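Local structure of lactose Operon Repressor (Escherichia coli, 1JYE) at residues A[63-69]-A[119-125]. The protein represses transcription of the lactose operon by binding operator DNA, a grip that the inducer loosens. The protein carries 1 engineered substitution. Sequence-based numbering, arbitrary orientation.
Sequences LIGVATS and VSGLIIN
Strands 63-68 and 122-125 run parallel, their axes 4.7 Å apart, and backbone hydrogen bonds pass to and fro between them, among them G65 N to G121 O (2.8 Å) and I123 N to G65 O. G65 suits a tight spot: a beta carbon there would press on V119 CG1 and on L122 CD2, which already lies 3.9 Å from G65 O. On the same face the methyl of A67 meets I124 CD1 at 4.0 Å. On the other face V66 and I123, beta-branched and apolar as suits an extended strand with a buried face, lie side by side, CG2 of V66 4.2 Å from CB of I123. T68 and N125 follow on that face, buried and polar: with OG1 anti to the backbone N (chi1 -180°), T68 accepts a hydrogen bond from N125 ND2 (3.0 Å) and gives its own proton to a lone pair of S69 O (2.8 Å). A valine in place of this threonine would probably leave the N125 amide without its acceptor and freer to turn. Both are inner strands of a Rossmann-like parallel sheet, as in periplasmic binding proteins, flanked by 93-98 and 145-147; helix 104-115 packs on A67, L122 and I124, and helix 74-89 on T68 and N125.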
ATOM      1  N   LEU A  63      16.889  20.310   2.450  1.00 30.31           N
ATOM      2  CA  LEU A  63      15.990  19.686   1.486  1.00 28.59           C
ATOM      3  C   LEU A  63      16.636  18.534   0.718  1.00 27.73           C
ATOM      4  O   LEU A  63      17.730  18.678   0.169  1.00 29.08           O
ATOM      5  CB  LEU A  63      15.507  20.741   0.487  1.00 28.54           C
ATOM      6  CG  LEU A  63      14.537  20.310  -0.612  1.00 27.93           C
ATOM      7  CD1 LEU A  63      13.163  20.071  -0.015  1.00 28.46           C
ATOM      8  CD2 LEU A  63      14.463  21.392  -1.678  1.00 29.00           C
ATOM      9  N   ILE A  64      15.954  17.394   0.678  1.00 24.75           N
ATOM     10  CA  ILE A  64      16.457  16.237  -0.051  1.00 22.99           C
ATOM     11  C   ILE A  64      15.434  15.805  -1.095  1.00 21.61           C
ATOM     12  O   ILE A  64      14.251  16.138  -0.999  1.00 21.12           O
ATOM     13  CB  ILE A  64      16.768  15.058   0.892  1.00 24.95           C
ATOM     14  CG1 ILE A  64      15.516  14.654   1.673  1.00 25.77           C
ATOM     15  CG2 ILE A  64      17.894  15.450   1.843  1.00 26.37           C
ATOM     16  CD1 ILE A  64      15.744  13.499   2.635  1.00 28.19           C
ATOM     17  N   GLY A  65      15.896  15.074  -2.101  1.00 18.01           N
ATOM     18  CA  GLY A  65      15.002  14.627  -3.148  1.00 16.95           C
ATOM     19  C   GLY A  65      14.934  13.120  -3.252  1.00 17.21           C
ATOM     20  O   GLY A  65      15.922  12.423  -3.017  1.00 17.01           O
ATOM     21  N   VAL A  66      13.757  12.615  -3.599  1.00 15.38           N
ATOM     22  CA  VAL A  66      13.559  11.182  -3.749  1.00 15.56           C
ATOM     23  C   VAL A  66      12.963  10.873  -5.118  1.00 16.12           C
ATOM     24  O   VAL A  66      11.914  11.408  -5.478  1.00 15.27           O
ATOM     25  CB  VAL A  66      12.591  10.620  -2.675  1.00 15.95           C
ATOM     26  CG1 VAL A  66      12.363   9.131  -2.914  1.00 17.10           C
ATOM     27  CG2 VAL A  66      13.156  10.850  -1.278  1.00 15.53           C
ATOM     28  N   ALA A  67      13.649  10.031  -5.886  1.00 15.57           N
ATOM     29  CA  ALA A  67      13.152   9.601  -7.190  1.00 16.19           C
ATOM     30  C   ALA A  67      12.632   8.208  -6.857  1.00 16.28           C
ATOM     31  O   ALA A  67      13.400   7.342  -6.437  1.00 16.50           O
ATOM     32  CB  ALA A  67      14.291   9.526  -8.205  1.00 15.56           C
ATOM     33  N   THR A  68      11.337   7.976  -7.033  1.00 15.96           N
ATOM     34  CA  THR A  68      10.789   6.682  -6.641  1.00 15.23           C
ATOM     35  C   THR A  68       9.871   5.966  -7.615  1.00 16.33           C
ATOM     36  O   THR A  68       9.216   6.587  -8.453  1.00 16.65           O
ATOM     37  CB  THR A  68      10.014   6.826  -5.309  1.00 15.65           C
ATOM     38  OG1 THR A  68       9.474   5.558  -4.919  1.00 15.54           O
ATOM     39  CG2 THR A  68       8.871   7.826  -5.473  1.00 16.48           C
ATOM     40  N   SER A  69       9.834   4.642  -7.483  1.00 16.44           N
ATOM     41  CA  SER A  69       8.950   3.814  -8.285  1.00 17.34           C
ATOM     42  C   SER A  69       7.561   4.210  -7.795  1.00 17.36           C
ATOM     43  O   SER A  69       7.431   4.832  -6.741  1.00 18.20           O
ATOM     44  CB  SER A  69       9.187   2.331  -7.994  1.00 18.73           C
ATOM     45  OG  SER A  69      10.488   1.927  -8.385  1.00 19.94           O
ATOM     46  N   VAL A 119      17.899  20.395  -4.377  1.00 28.64           N
ATOM     47  CA  VAL A 119      18.031  19.411  -3.310  1.00 27.54           C
ATOM     48  C   VAL A 119      19.528  19.213  -3.058  1.00 26.72           C
ATOM     49  O   VAL A 119      20.335  19.349  -3.981  1.00 27.09           O
ATOM     50  CB  VAL A 119      17.391  18.063  -3.706  1.00 26.11           C
ATOM     51  CG1 VAL A 119      15.909  18.256  -3.983  1.00 26.02           C
ATOM     52  CG2 VAL A 119      18.088  17.488  -4.930  1.00 25.69           C
ATOM     53  N   SER A 120      19.899  18.905  -1.817  1.00 25.41           N
ATOM     54  CA  SER A 120      21.306  18.708  -1.468  1.00 25.61           C
ATOM     55  C   SER A 120      21.658  17.235  -1.287  1.00 23.41           C
ATOM     56  O   SER A 120      22.772  16.894  -0.880  1.00 23.38           O
ATOM     57  CB  SER A 120      21.648  19.480  -0.189  1.00 27.41           C
ATOM     58  OG  SER A 120      20.898  19.014   0.919  1.00 30.17           O
ATOM     59  N   GLY A 121      20.701  16.368  -1.593  1.00 21.14           N
ATOM     60  CA  GLY A 121      20.916  14.939  -1.470  1.00 19.72           C
ATOM     61  C   GLY A 121      19.815  14.208  -2.206  1.00 18.86           C
ATOM     62  O   GLY A 121      18.679  14.678  -2.249  1.00 18.52           O
ATOM     63  N   LEU A 122      20.145  13.059  -2.786  1.00 16.45           N
ATOM     64  CA  LEU A 122      19.168  12.281  -3.534  1.00 16.45           C
ATOM     65  C   LEU A 122      19.077  10.822  -3.110  1.00 16.14           C
ATOM     66  O   LEU A 122      20.091  10.158  -2.911  1.00 15.89           O
ATOM     67  CB  LEU A 122      19.507  12.319  -5.025  1.00 18.58           C
ATOM     68  CG  LEU A 122      19.442  13.670  -5.734  1.00 21.14           C
ATOM     69  CD1 LEU A 122      20.187  13.590  -7.060  1.00 23.11           C
ATOM     70  CD2 LEU A 122      17.991  14.057  -5.950  1.00 23.59           C
ATOM     71  N   ILE A 123      17.850  10.333  -2.962  1.00 13.71           N
ATOM     72  CA  ILE A 123      17.631   8.927  -2.648  1.00 13.48           C
ATOM     73  C   ILE A 123      16.934   8.364  -3.885  1.00 15.22           C
ATOM     74  O   ILE A 123      15.865   8.836  -4.279  1.00 16.20           O
ATOM     75  CB  ILE A 123      16.737   8.738  -1.402  1.00 13.64           C
ATOM     76  CG1 ILE A 123      17.456   9.292  -0.169  1.00 15.81           C
ATOM     77  CG2 ILE A 123      16.431   7.260  -1.209  1.00 15.06           C
ATOM     78  CD1 ILE A 123      16.659   9.194   1.124  1.00 15.35           C
ATOM     79  N   ILE A 124      17.562   7.378  -4.519  1.00 13.66           N
ATOM     80  CA  ILE A 124      17.012   6.766  -5.724  1.00 14.60           C
ATOM     81  C   ILE A 124      16.347   5.438  -5.368  1.00 14.41           C
ATOM     82  O   ILE A 124      17.015   4.411  -5.201  1.00 14.78           O
ATOM     83  CB  ILE A 124      18.124   6.517  -6.773  1.00 15.03           C
ATOM     84  CG1 ILE A 124      18.958   7.789  -6.975  1.00 17.42           C
ATOM     85  CG2 ILE A 124      17.502   6.086  -8.096  1.00 16.15           C
ATOM     86  CD1 ILE A 124      18.177   8.977  -7.510  1.00 19.56           C
ATOM     87  N   ASN A 125      15.023   5.474  -5.247  1.00 13.94           N
ATOM     88  CA  ASN A 125      14.228   4.301  -4.899  1.00 14.82           C
ATOM     89  C   ASN A 125      13.556   3.780  -6.170  1.00 16.00           C
ATOM     90  O   ASN A 125      12.331   3.703  -6.259  1.00 14.65           O
ATOM     91  CB  ASN A 125      13.183   4.709  -3.855  1.00 16.83           C
ATOM     92  CG  ASN A 125      12.411   3.532  -3.308  1.00 19.61           C
ATOM     93  OD1 ASN A 125      12.994   2.507  -2.956  1.00 21.22           O
ATOM     94  ND2 ASN A 125      11.090   3.677  -3.218  1.00 20.56           N
TER
HETATM   95  O   HOH W   1      19.331  21.594   1.243  1.00 40.00           O
HETATM   96  O   HOH W   2      11.836   0.524  -6.443  1.00 23.10           O